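Local coordinates for protein TlmII (PDB 4HVM) that probably takes part in tallysomycin biosynthesis as a condensation-domain-like protein and may bind phosphopantetheine, the arm that carries acyl groups on carrier proteins, at residues A16-R21 and V281-H286; L243-L248 and A452-A457; L248-L253 and F302-T307. All coordinates share one frame; numbering follows the deposited sequence.

Contact 1 (A16-R21 and V281-H286)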
loop_
_atom_site.group_PDB
_atom_site.type_symbol
_atom_site.label_atom_id
_atom_site.label_comp_id
_atom_site.label_asym_id
_atom_site.label_seq_id
_atom_site.Cartn_x
_atom_site.Cartn_y
_atom_site.Cartn_z
ATOM N N ALA A 16 -7.511 -19.551 3.802
ATOM C CA ALA A 16 -7.014 -18.216 3.490
ATOM C C ALA A 16 -7.753 -17.630 2.296
ATOM O O ALA A 16 -8.182 -18.361 1.402
ATOM C CB ALA A 16 -5.523 -18.252 3.221
ATOM N N SER A 17 -7.888 -16.307 2.278
ATOM C CA SER A 17 -8.581 -15.618 1.192
ATOM C C SER A 17 -7.742 -15.579 -0.085
ATOM O O SER A 17 -6.575 -15.967 -0.083
ATOM C CB SER A 17 -8.975 -14.199 1.613
ATOM O OG SER A 17 -7.835 -13.381 1.809
ATOM N N PHE A 18 -8.338 -15.096 -1.170
ATOM C CA PHE A 18 -7.678 -15.098 -2.474
ATOM C C PHE A 18 -6.521 -14.098 -2.580
ATOM O O PHE A 18 -5.570 -14.315 -3.334
ATOM C CB PHE A 18 -8.701 -14.865 -3.588
ATOM C CG PHE A 18 -9.150 -13.438 -3.719
ATOM C CD1 PHE A 18 -10.022 -12.872 -2.800
ATOM C CD2 PHE A 18 -8.708 -12.667 -4.778
ATOM C CE1 PHE A 18 -10.434 -11.551 -2.940
ATOM C CE2 PHE A 18 -9.115 -11.356 -4.923
ATOM C CZ PHE A 18 -9.978 -10.795 -4.004
ATOM N N LEU A 19 -6.604 -13.007 -1.826
ATOM C CA LEU A 19 -5.528 -12.021 -1.793
ATOM C C LEU A 19 -4.385 -12.505 -0.910
ATOM O O LEU A 19 -3.223 -12.176 -1.148
ATOM C CB LEU A 19 -6.043 -10.669 -1.295
ATOM C CG LEU A 19 -6.954 -9.910 -2.266
ATOM C CD1 LEU A 19 -7.469 -8.625 -1.638
ATOM C CD2 LEU A 19 -6.241 -9.626 -3.586
ATOM N N GLN A 20 -4.725 -13.282 0.114
ATOM C CA GLN A 20 -3.724 -13.896 0.978
ATOM C C GLN A 20 -2.992 -15.008 0.237
ATOM O O GLN A 20 -1.769 -15.111 0.307
ATOM C CB GLN A 20 -4.370 -14.445 2.250
ATOM C CG GLN A 20 -4.825 -13.373 3.218
ATOM C CD GLN A 20 -5.546 -13.946 4.413
ATOM O OE1 GLN A 20 -6.320 -14.895 4.287
ATOM N NE2 GLN A 20 -5.296 -13.377 5.584
ATOM N N ARG A 21 -3.752 -15.840 -0.470
ATOM C CA ARG A 21 -3.180 -16.890 -1.305
ATOM C C ARG A 21 -2.262 -16.300 -2.373
ATOM O O ARG A 21 -1.170 -16.812 -2.620
ATOM C CB ARG A 21 -4.290 -17.711 -1.969
ATOM C CG ARG A 21 -4.623 -19.017 -1.254
ATOM C CD ARG A 21 -5.767 -19.770 -1.933
ATOM N NE ARG A 21 -7.078 -19.295 -1.492
ATOM C CZ ARG A 21 -7.972 -18.698 -2.277
ATOM N NH1 ARG A 21 -7.711 -18.503 -3.562
ATOM N NH2 ARG A 21 -9.135 -18.303 -1.774
ATOM N N VAL A 281 -5.994 -0.809 -5.580
ATOM C CA VAL A 281 -7.419 -0.524 -5.502
ATOM C C VAL A 281 -7.988 -1.125 -4.223
ATOM O O VAL A 281 -7.765 -2.299 -3.939
ATOM C CB VAL A 281 -8.173 -1.103 -6.716
ATOM C CG1 VAL A 281 -9.667 -1.175 -6.440
ATOM C CG2 VAL A 281 -7.898 -0.270 -7.954
ATOM N N ASP A 282 -8.705 -0.317 -3.448
ATOM C CA ASP A 282 -9.348 -0.795 -2.232
ATOM C C ASP A 282 -10.703 -1.380 -2.601
ATOM O O ASP A 282 -11.582 -0.668 -3.088
ATOM C CB ASP A 282 -9.521 0.344 -1.224
ATOM C CG ASP A 282 -9.867 -0.153 0.168
ATOM O OD1 ASP A 282 -10.300 -1.318 0.297
ATOM O OD2 ASP A 282 -9.703 0.620 1.136
ATOM N N LEU A 283 -10.869 -2.678 -2.365
ATOM C CA LEU A 283 -12.098 -3.370 -2.742
ATOM C C LEU A 283 -13.285 -3.017 -1.842
ATOM O O LEU A 283 -14.426 -3.354 -2.155
ATOM C CB LEU A 283 -11.880 -4.885 -2.773
ATOM C CG LEU A 283 -10.811 -5.380 -3.750
ATOM C CD1 LEU A 283 -10.699 -6.897 -3.719
ATOM C CD2 LEU A 283 -11.100 -4.888 -5.161
ATOM N N ARG A 284 -13.008 -2.346 -0.727
ATOM C CA ARG A 284 -14.058 -1.895 0.179
ATOM C C ARG A 284 -14.936 -0.849 -0.498
ATOM O O ARG A 284 -16.162 -0.924 -0.443
ATOM C CB ARG A 284 -13.451 -1.302 1.454
ATOM C CG ARG A 284 -12.670 -2.283 2.317
ATOM C CD ARG A 284 -11.994 -1.560 3.473
ATOM N NE ARG A 284 -11.184 -2.463 4.285
ATOM C CZ ARG A 284 -9.942 -2.822 3.985
ATOM N NH1 ARG A 284 -9.361 -2.357 2.886
ATOM N NH2 ARG A 284 -9.278 -3.648 4.782
ATOM N N ASP A 285 -14.298 0.128 -1.132
ATOM C CA ASP A 285 -15.016 1.215 -1.785
ATOM C C ASP A 285 -15.614 0.757 -3.108
ATOM O O ASP A 285 -16.747 1.104 -3.445
ATOM C CB ASP A 285 -14.079 2.400 -2.026
ATOM C CG ASP A 285 -13.483 2.943 -0.742
ATOM O OD1 ASP A 285 -14.188 2.924 0.291
ATOM O OD2 ASP A 285 -12.314 3.389 -0.764
ATOM N N HIS A 286 -14.842 -0.027 -3.854
ATOM C CA HIS A 286 -15.232 -0.457 -5.192
ATOM C C HIS A 286 -16.341 -1.510 -5.198
ATOM O O HIS A 286 -17.208 -1.509 -6.075
ATOM C CB HIS A 286 -14.009 -0.980 -5.949
ATOM C CG HIS A 286 -14.321 -1.475 -7.326
ATOM N ND1 HIS A 286 -14.094 -2.777 -7.719
ATOM C CD2 HIS A 286 -14.849 -0.844 -8.401
ATOM C CE1 HIS A 286 -14.465 -2.925 -8.978
ATOM N NE2 HIS A 286 -14.929 -1.768 -9.414
#
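The main chains of L19, on the first turn of helix 18-27, and L283, where strand 274-282 turns into a short helix, stay well apart, with 10.9 Å between L19 CA and L283 CA. Long apolar side chains span this distance between the two chloramphenicol-acetyltransferase-like halves of a condensation-type fold. F18 CG lies between the backbone N and the carbonyl carbon (chi1 76°), which swings the ring end toward L283. L283 CD1 meets that ring at its edge, near the ring plane, 4.0 Å from F18 CZ. The same methyl lies 4.2 Å from L19 CD1; leucine and phenylalanine suit a buried junction with no hydrogen bond across it. The polar groups nearby serve the two helix starts. S17 is an N-cap, and its backbone N gives a hydrogen bond to Q20 OE1 (2.9 Å), half of a capping box. D282 caps the other helix. R284 also bridges to D146, the aspartate of a degenerate HHxxxDG motif lacking the second histidine, resembling the Asp-Arg bridge of condensation domains. Two donors grip one carboxylate oxygen: R284 N (3.1 Å) and R284 NH1 (2.9 Å) reach D282 OD1 from opposite faces of its plane.

Contact 2 (L243-L248 and A452-A457)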
loop_
_atom_site.group_PDB
_atom_site.type_symbol
_atom_site.label_atom_id
_atom_site.label_comp_id
_atom_site.label_asym_id
_atom_site.label_seq_id
_atom_site.Cartn_x
_atom_site.Cartn_y
_atom_site.Cartn_z
ATOM N N LEU A 243 -4.529 8.940 -9.365
ATOM C CA LEU A 243 -4.778 8.987 -10.803
ATOM C C LEU A 243 -4.191 10.239 -11.444
ATOM O O LEU A 243 -3.804 10.223 -12.609
ATOM C CB LEU A 243 -6.274 8.872 -11.109
ATOM C CG LEU A 243 -6.592 7.787 -12.141
ATOM C CD1 LEU A 243 -5.966 6.463 -11.728
ATOM C CD2 LEU A 243 -8.093 7.639 -12.338
ATOM N N ALA A 244 -4.124 11.321 -10.677
ATOM C CA ALA A 244 -3.439 12.521 -11.132
ATOM C C ALA A 244 -1.947 12.232 -11.209
ATOM O O ALA A 244 -1.261 12.704 -12.114
ATOM C CB ALA A 244 -3.711 13.677 -10.197
HETATM N N MSE A 245 -1.453 11.453 -10.250
HETATM C CA MSE A 245 -0.066 11.001 -10.257
HETATM C C MSE A 245 0.234 10.123 -11.462
HETATM O O MSE A 245 1.220 10.337 -12.163
HETATM C CB MSE A 245 0.253 10.229 -8.980
HETATM C CG MSE A 245 0.476 11.102 -7.767
HETATM SE SE MSE A 245 2.059 12.215 -7.973
HETATM C CE MSE A 245 1.215 13.878 -8.554
ATOM N N ALA A 246 -0.616 9.128 -11.688
ATOM C CA ALA A 246 -0.436 8.200 -12.796
ATOM C C ALA A 246 -0.444 8.913 -14.144
ATOM O O ALA A 246 0.303 8.544 -15.052
ATOM C CB ALA A 246 -1.507 7.123 -12.758
ATOM N N ALA A 247 -1.283 9.936 -14.268
ATOM C CA ALA A 247 -1.376 10.699 -15.505
ATOM C C ALA A 247 -0.115 11.516 -15.740
ATOM O O ALA A 247 0.417 11.548 -16.850
ATOM C CB ALA A 247 -2.596 11.609 -15.473
ATOM N N LEU A 248 0.361 12.172 -14.686
ATOM C CA LEU A 248 1.523 13.048 -14.791
ATOM C C LEU A 248 2.832 12.270 -14.890
ATOM O O LEU A 248 3.760 12.703 -15.571
ATOM C CB LEU A 248 1.568 14.035 -13.621
ATOM C CG LEU A 248 0.520 15.150 -13.657
ATOM C CD1 LEU A 248 0.630 16.034 -12.428
ATOM C CD2 LEU A 248 0.649 15.976 -14.930
ATOM N N ALA A 452 6.316 21.141 -11.780
ATOM C CA ALA A 452 5.852 22.152 -12.718
ATOM C C ALA A 452 4.501 21.762 -13.300
ATOM O O ALA A 452 3.612 22.602 -13.447
ATOM C CB ALA A 452 6.866 22.348 -13.828
ATOM N N ALA A 453 4.353 20.484 -13.623
ATOM C CA ALA A 453 3.130 19.992 -14.241
ATOM C C ALA A 453 1.942 20.101 -13.290
ATOM O O ALA A 453 0.828 20.408 -13.713
ATOM C CB ALA A 453 3.313 18.557 -14.708
HETATM N N MSE A 454 2.183 19.855 -12.004
HETATM C CA MSE A 454 1.130 19.956 -10.999
HETATM C C MSE A 454 0.633 21.388 -10.860
HETATM O O MSE A 454 -0.573 21.634 -10.810
HETATM C CB MSE A 454 1.617 19.435 -9.647
HETATM C CG MSE A 454 1.518 17.931 -9.493
HETATM SE SE MSE A 454 2.057 17.328 -7.730
HETATM C CE MSE A 454 3.938 17.799 -7.848
ATOM N N ALA A 455 1.570 22.331 -10.798
ATOM C CA ALA A 455 1.231 23.746 -10.725
ATOM C C ALA A 455 0.376 24.152 -11.916
ATOM O O ALA A 455 -0.618 24.861 -11.761
ATOM C CB ALA A 455 2.491 24.592 -10.667
ATOM N N GLN A 456 0.761 23.685 -13.098
ATOM C CA GLN A 456 0.021 23.967 -14.318
ATOM C C GLN A 456 -1.369 23.340 -14.280
ATOM O O GLN A 456 -2.347 23.963 -14.692
ATOM C CB GLN A 456 0.791 23.453 -15.534
ATOM C CG GLN A 456 0.122 23.750 -16.857
ATOM C CD GLN A 456 -0.013 25.234 -17.112
ATOM O OE1 GLN A 456 0.961 25.908 -17.449
ATOM N NE2 GLN A 456 -1.225 25.754 -16.954
ATOM N N ALA A 457 -1.452 22.111 -13.779
ATOM C CA ALA A 457 -2.719 21.383 -13.751
ATOM C C ALA A 457 -3.770 22.067 -12.884
ATOM O O ALA A 457 -4.968 21.966 -13.152
ATOM C CB ALA A 457 -2.503 19.951 -13.286
#
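M245 and M454, both built as selenomethionine, start alike, each with CG anti to the carbonyl carbon and beside the backbone N, but then differ in shape. In M245 the chain folds at chi2 (-65°) and again at chi3; although its CB leaves the helix away from the partner, the bends carry the methyl end back across. M454 runs extended through chi2 and bends only at chi3. The two chains pass at a slant, and M245 CE comes to rest 3.6 Å from M454 SE. Unbranched, flexible side chains suit this place because they can bend to follow a neighbour's surface.

L248, one helical turn on from M245, divides its two branches between successive residues of the other helix. Its CD1 touches M454 CG at 3.6 Å, while CD2 lies 3.7 Å from A453 CB. The small methyl of A453 suits the point where the CA atoms come nearest, L248 CA and A453 CA being 7.1 Å apart. The short helical segments approach to 11.2 Å between axes and are inclined at 120°, closer to antiparallel than to parallel.

Further apolar residues continue the packing: M454 also touches L220 and V222 of strand 216-223, M245 meets W227 of helix 224-231, and F314 leans on both L248 and A457. No hydrogen bond joins the two segments. Such a purely apolar helix pair, lying against a mixed beta-sheet, belongs to the layered alpha/beta architecture of the C-terminal half of a condensation-type fold.

Contact 3 (L248-L253 and F302-T307)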
loop_
_atom_site.group_PDB
_atom_site.type_symbol
_atom_site.label_atom_id
_atom_site.label_comp_id
_atom_site.label_asym_id
_atom_site.label_seq_id
_atom_site.Cartn_x
_atom_site.Cartn_y
_atom_site.Cartn_z
ATOM N N LEU A 248 0.361 12.172 -14.686
ATOM C CA LEU A 248 1.523 13.048 -14.791
ATOM C C LEU A 248 2.832 12.270 -14.890
ATOM O O LEU A 248 3.760 12.703 -15.571
ATOM C CB LEU A 248 1.568 14.035 -13.621
ATOM C CG LEU A 248 0.520 15.150 -13.657
ATOM C CD1 LEU A 248 0.630 16.034 -12.428
ATOM C CD2 LEU A 248 0.649 15.976 -14.930
ATOM N N THR A 249 2.899 11.124 -14.218
ATOM C CA THR A 249 4.070 10.258 -14.302
ATOM C C THR A 249 4.190 9.684 -15.707
ATOM O O THR A 249 5.278 9.650 -16.284
ATOM C CB THR A 249 4.006 9.104 -13.286
ATOM O OG1 THR A 249 3.973 9.630 -11.954
ATOM C CG2 THR A 249 5.215 8.201 -13.433
ATOM N N ALA A 250 3.062 9.238 -16.253
ATOM C CA ALA A 250 3.018 8.721 -17.615
ATOM C C ALA A 250 3.375 9.815 -18.608
ATOM O O ALA A 250 4.017 9.554 -19.622
ATOM C CB ALA A 250 1.644 8.155 -17.930
ATOM N N TRP A 251 2.958 11.040 -18.307
ATOM C CA TRP A 251 3.258 12.182 -19.162
ATOM C C TRP A 251 4.752 12.451 -19.250
ATOM O O TRP A 251 5.294 12.615 -20.341
ATOM C CB TRP A 251 2.546 13.439 -18.661
ATOM C CG TRP A 251 3.126 14.710 -19.210
ATOM C CD1 TRP A 251 2.910 15.245 -20.447
ATOM C CD2 TRP A 251 4.015 15.610 -18.534
ATOM N NE1 TRP A 251 3.609 16.420 -20.584
ATOM C CE2 TRP A 251 4.295 16.666 -19.424
ATOM C CE3 TRP A 251 4.601 15.624 -17.265
ATOM C CZ2 TRP A 251 5.135 17.724 -19.086
ATOM C CZ3 TRP A 251 5.435 16.677 -16.930
ATOM C CH2 TRP A 251 5.694 17.711 -17.837
ATOM N N TRP A 252 5.415 12.505 -18.099
ATOM C CA TRP A 252 6.832 12.839 -18.069
ATOM C C TRP A 252 7.679 11.760 -18.723
ATOM O O TRP A 252 8.611 12.063 -19.466
ATOM C CB TRP A 252 7.319 13.085 -16.645
ATOM C CG TRP A 252 8.691 13.676 -16.619
ATOM C CD1 TRP A 252 9.012 14.996 -16.742
ATOM C CD2 TRP A 252 9.931 12.973 -16.479
ATOM N NE1 TRP A 252 10.373 15.162 -16.679
ATOM C CE2 TRP A 252 10.960 13.936 -16.517
ATOM C CE3 TRP A 252 10.272 11.626 -16.319
ATOM C CZ2 TRP A 252 12.304 13.595 -16.402
ATOM C CZ3 TRP A 252 11.608 11.290 -16.204
ATOM C CH2 TRP A 252 12.608 12.270 -16.246
ATOM N N LEU A 253 7.356 10.503 -18.444
ATOM C CA LEU A 253 8.059 9.388 -19.065
ATOM C C LEU A 253 7.819 9.366 -20.573
ATOM O O LEU A 253 8.602 8.790 -21.327
ATOM C CB LEU A 253 7.628 8.063 -18.437
ATOM C CG LEU A 253 7.927 7.888 -16.945
ATOM C CD1 LEU A 253 7.433 6.536 -16.465
ATOM C CD2 LEU A 253 9.412 8.053 -16.668
ATOM N N PHE A 302 -3.002 -1.208 -15.827
ATOM C CA PHE A 302 -3.710 -0.471 -16.872
ATOM C C PHE A 302 -2.740 0.278 -17.775
ATOM O O PHE A 302 -1.615 0.575 -17.376
ATOM C CB PHE A 302 -4.725 0.504 -16.265
ATOM C CG PHE A 302 -4.105 1.611 -15.462
ATOM C CD1 PHE A 302 -3.676 1.389 -14.165
ATOM C CD2 PHE A 302 -3.967 2.880 -15.999
ATOM C CE1 PHE A 302 -3.109 2.407 -13.428
ATOM C CE2 PHE A 302 -3.405 3.900 -15.265
ATOM C CZ PHE A 302 -2.975 3.664 -13.979
ATOM N N GLY A 303 -3.185 0.583 -18.990
ATOM C CA GLY A 303 -2.344 1.265 -19.954
ATOM C C GLY A 303 -2.855 2.638 -20.350
ATOM O O GLY A 303 -4.044 2.822 -20.604
ATOM N N VAL A 304 -1.946 3.605 -20.399
ATOM C CA VAL A 304 -2.264 4.941 -20.878
ATOM C C VAL A 304 -1.857 5.061 -22.346
ATOM O O VAL A 304 -0.686 4.895 -22.688
ATOM C CB VAL A 304 -1.538 6.017 -20.051
ATOM C CG1 VAL A 304 -1.962 7.403 -20.493
ATOM C CG2 VAL A 304 -1.820 5.825 -18.572
ATOM N N ASP A 305 -2.827 5.337 -23.210
ATOM C CA ASP A 305 -2.556 5.475 -24.636
ATOM C C ASP A 305 -2.043 6.873 -24.952
ATOM O O ASP A 305 -2.783 7.847 -24.867
ATOM C CB ASP A 305 -3.814 5.174 -25.449
ATOM C CG ASP A 305 -3.545 5.115 -26.939
ATOM O OD1 ASP A 305 -2.361 5.034 -27.336
ATOM O OD2 ASP A 305 -4.528 5.145 -27.712
ATOM N N LEU A 306 -0.772 6.961 -25.330
ATOM C CA LEU A 306 -0.117 8.247 -25.544
ATOM C C LEU A 306 0.058 8.562 -27.027
ATOM O O LEU A 306 0.841 9.443 -27.389
ATOM C CB LEU A 306 1.259 8.227 -24.879
ATOM C CG LEU A 306 1.334 7.692 -23.447
ATOM C CD1 LEU A 306 2.746 7.219 -23.145
ATOM C CD2 LEU A 306 0.906 8.760 -22.453
ATOM N N THR A 307 -0.686 7.857 -27.875
ATOM C CA THR A 307 -0.426 7.835 -29.317
ATOM C C THR A 307 -0.370 9.192 -30.031
ATOM O O THR A 307 0.654 9.544 -30.614
ATOM C CB THR A 307 -1.419 6.921 -30.056
ATOM O OG1 THR A 307 -1.269 5.576 -29.585
ATOM C CG2 THR A 307 -1.153 6.955 -31.552
#
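A250 lays its methyl group against a branch of V304: A250 CB is 4.2 Å from V304 CG2, and both side chains leave their backbones toward the opposite segment. In V304, CG1 stands anti to the backbone N (chi1 -176°), and it is the other methyl, CG2, that meets the helix. The small alanine suits the helix face that rests on the sheet, since A250 CA and V304 CA approach to 7.3 Å, while the beta-branched valine is at home in a strand and offers a compact apolar surface.

Two residues on, L306 points the same way, in keeping with the alternation of the strand, which ends at D305. It reaches the helix backbone: L306 CD2 lies 4.3 Å from A250 O, a plain van der Waals approach to a helical carbonyl. A longer side chain is apt here, just beyond the end of the strand, and the leucine is buried together with A250 and V304.

D305, between them, is exposed and has polar work to do. T307 OG1 and D305 OD1 are hydrogen-bonded at 2.6 Å, on the syn side of the carboxylate, and T307 N adds a weak bond to the same oxygen. The chain is thus tied together as it leaves the sheet.

Strand 297-305 is the outermost strand of its mixed sheet, running antiparallel to strand 274-282, whose L275 touches both A250 and L306. Helix 314-330 packs beside both elements: L317 meets W251 of the helix, and F325 meets F302 of the strand, the rings edge-to-face. Helix 445-459 borders helix 241-255 at W251 and W252.

How the contacts relate
All three contacts are buried, but they hold different places. Contact 1 is nearest the middle of the chain and joins elements of its two halves, whereas contacts 2 and 3 lie farther out, within the C-terminal half. These two share L248 and helix 241-255, which meets another helix in contact 2 and an edge strand in contact 3; they touch where A453 CB lies 3.6 Å from W251 CZ3. Contact 1, its centre about 27 Å from that of contact 3, reaches the same sheet through the neighbouring strand. Each interface is apolar, yet contact 1 has capping groups and a salt bridge beside it, contact 3 a D305-T307 hydrogen bond, and contact 2 little but hydrocarbon and two selenomethionine side chains.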